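Local structure of heme-binding protein A (Haemophilus parasuis 29755, 3TPA) at residues A430-T435 / R439-K444. The protein probably binds glutathione in the periplasm as the solute-binding component of a peptide-type ABC importer, despite its name as a heme-binding protein. The protein carries 1 engineered substitution. Sequence-based numbering, arbitrary orientation. Where two conformers were deposited one is given.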
loop_
_atom_site.group_PDB
_atom_site.type_symbol
_atom_site.label_atom_id
_atom_site.label_comp_id
_atom_site.label_asym_id
_atom_site.label_seq_id
_atom_site.Cartn_x
_atom_site.Cartn_y
_atom_site.Cartn_z
ATOM N N ALA A 430 3.490 -20.945 4.698
ATOM C CA ALA A 430 3.371 -21.100 3.260
ATOM C C ALA A 430 4.296 -20.170 2.485
ATOM O O ALA A 430 4.539 -20.380 1.293
ATOM C CB ALA A 430 1.915 -20.918 2.816
ATOM N N ASN A 431 4.816 -19.144 3.169
ATOM C CA ASN A 431 5.695 -18.185 2.544
ATOM C C ASN A 431 7.167 -18.443 2.855
ATOM O O ASN A 431 7.986 -17.531 2.857
ATOM C CB ASN A 431 5.247 -16.762 2.898
ATOM C CG ASN A 431 3.936 -16.403 2.231
ATOM O OD1 ASN A 431 3.763 -16.646 1.050
ATOM N ND2 ASN A 431 3.001 -15.842 2.989
ATOM N N ILE A 432 7.495 -19.705 3.120
ATOM C CA ILE A 432 8.895 -20.132 3.218
ATOM C C ILE A 432 9.173 -21.220 2.182
ATOM O O ILE A 432 8.458 -22.213 2.139
ATOM C CB ILE A 432 9.228 -20.757 4.591
ATOM C CG1 ILE A 432 8.761 -19.881 5.753
ATOM C CG2 ILE A 432 10.719 -21.033 4.699
ATOM C CD1 ILE A 432 8.784 -20.628 7.096
ATOM N N PRO A 433 10.197 -21.032 1.336
ATOM C CA PRO A 433 11.014 -19.825 1.183
ATOM C C PRO A 433 10.188 -18.755 0.491
ATOM O O PRO A 433 9.433 -19.088 -0.423
ATOM C CB PRO A 433 12.158 -20.281 0.262
ATOM C CG PRO A 433 12.061 -21.794 0.194
ATOM C CD PRO A 433 10.614 -22.102 0.415
ATOM N N GLY A 434 10.308 -17.502 0.915
ATOM C CA GLY A 434 9.492 -16.441 0.346
ATOM C C GLY A 434 9.448 -15.211 1.228
ATOM O O GLY A 434 10.460 -14.788 1.783
ATOM N N THR A 435 8.266 -14.640 1.383
ATOM C CA THR A 435 8.176 -13.354 2.071
ATOM C C THR A 435 8.351 -13.484 3.585
ATOM O O THR A 435 8.502 -12.485 4.278
ATOM C CB THR A 435 6.862 -12.641 1.744
ATOM O OG1 THR A 435 5.777 -13.569 1.899
ATOM C CG2 THR A 435 6.891 -12.134 0.296
ATOM N N ARG A 439 11.495 -17.204 8.693
ATOM C CA ARG A 439 11.243 -18.657 8.664
ATOM C C ARG A 439 10.518 -19.157 9.898
ATOM O O ARG A 439 10.430 -20.361 10.130
ATOM C CB ARG A 439 12.536 -19.463 8.494
ATOM C CG ARG A 439 13.413 -19.016 7.327
ATOM C CD ARG A 439 13.972 -20.257 6.593
ATOM N NE ARG A 439 14.285 -19.926 5.216
ATOM C CZ ARG A 439 14.269 -20.784 4.216
ATOM N NH1 ARG A 439 13.956 -22.052 4.421
ATOM N NH2 ARG A 439 14.570 -20.358 3.010
ATOM N N TRP A 440 9.996 -18.236 10.697
ATOM C CA TRP A 440 9.285 -18.628 11.909
ATOM C C TRP A 440 7.888 -19.135 11.579
ATOM O O TRP A 440 7.228 -18.627 10.668
ATOM C CB TRP A 440 9.181 -17.451 12.876
ATOM C CG TRP A 440 8.377 -17.749 14.125
ATOM C CD1 TRP A 440 8.788 -18.460 15.224
ATOM C CD2 TRP A 440 7.042 -17.317 14.407
ATOM N NE1 TRP A 440 7.768 -18.518 16.160
ATOM C CE2 TRP A 440 6.698 -17.810 15.684
ATOM C CE3 TRP A 440 6.103 -16.556 13.703
ATOM C CZ2 TRP A 440 5.460 -17.575 16.261
ATOM C CZ3 TRP A 440 4.857 -16.332 14.284
ATOM C CH2 TRP A 440 4.549 -16.852 15.542
ATOM N N THR A 441 7.449 -20.149 12.321
ATOM C CA THR A 441 6.091 -20.677 12.197
ATOM C C THR A 441 5.610 -21.154 13.556
ATOM O O THR A 441 6.414 -21.559 14.398
ATOM C CB THR A 441 6.008 -21.881 11.212
ATOM O OG1 THR A 441 6.477 -23.068 11.861
ATOM C CG2 THR A 441 6.825 -21.626 9.953
ATOM N N ASP A 442 4.301 -21.122 13.758
ATOM C CA ASP A 442 3.703 -21.636 14.980
ATOM C C ASP A 442 2.312 -22.169 14.654
ATOM O O ASP A 442 1.526 -21.497 13.988
ATOM C CB ASP A 442 3.633 -20.550 16.053
ATOM C CG ASP A 442 2.885 -21.010 17.271
ATOM O OD1 ASP A 442 3.493 -21.694 18.114
ATOM O OD2 ASP A 442 1.682 -20.709 17.375
ATOM N N GLU A 443 2.027 -23.388 15.109
ATOM C CA GLU A 443 0.823 -24.091 14.693
ATOM C C GLU A 443 -0.419 -23.310 15.054
ATOM O O GLU A 443 -1.296 -23.148 14.225
ATOM C CB GLU A 443 0.766 -25.485 15.306
ATOM C CG GLU A 443 -0.497 -26.257 14.949
ATOM C CD GLU A 443 -0.414 -27.713 15.364
ATOM O OE1 GLU A 443 0.520 -28.058 16.124
ATOM O OE2 GLU A 443 -1.274 -28.510 14.923
ATOM N N LYS A 444 -0.477 -22.812 16.284
ATOM C CA LYS A 444 -1.633 -22.058 16.753
ATOM C C LYS A 444 -1.765 -20.734 16.033
ATOM O O LYS A 444 -2.860 -20.339 15.639
ATOM C CB LYS A 444 -1.552 -21.804 18.268
ATOM C CG LYS A 444 -2.735 -20.994 18.802
ATOM C CD LYS A 444 -4.085 -21.679 18.530
ATOM C CE LYS A 444 -5.215 -20.973 19.285
ATOM N NZ LYS A 444 -6.559 -21.599 19.102
#
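Ile-432 lies against Arg-439 along much of that residue's length, its two branches dividing the work. CG2 sits over one face of the guanidinium, 3.3 Å above its plane and offset toward the rim, with NH1 its nearest atom at 3.4 Å. The other branch drops onto the backbone, where CD1 comes 3.5 Å from the CA of Arg-439. With CG2 anti to the backbone N and CG1 anti to the carbonyl carbon (chi1 -50°), one branch of this beta-branched residue reaches the guanidinium and the other the backbone and Thr-441.

Arginine suits its place across the contact because a guanidinium makes its hydrogen bonds round its rim, and its weakly hydrated faces can lie against a methyl. One face takes the isoleucine methyl, while NH2 is hydrogen-bonded to the carbonyl O of Arg-401, in helix 393-401, and this bond helps to fix the rotation of the flat group. A bend at chi2 (-138°) turns the chain so that its end closes on the loop, although the CB itself does not point there. Pro-433, whose preceding peptide bond is cis, adds its ring obliquely to the guanidinium, CB lying 3.7 Å from NH2. In one of its two conformers, Thr-441 brings its methyl CG2 within 3.6 Å of CD1 of Ile-432, a small apolar surface in a partly exposed spot.

No hydrogen bond spans the two segments, which meet through van der Waals contact alone. Just beyond, Asp-442 is the N-cap of helix 443-453, its OD2 accepting from the backbone N of Phe-445. The whole belongs to the surface loop between helix 420-427 and the N-capped helix 443-453 of an extracellular solute-binding protein of family 5, in which an isoleucine methyl packs on a guanidinium face.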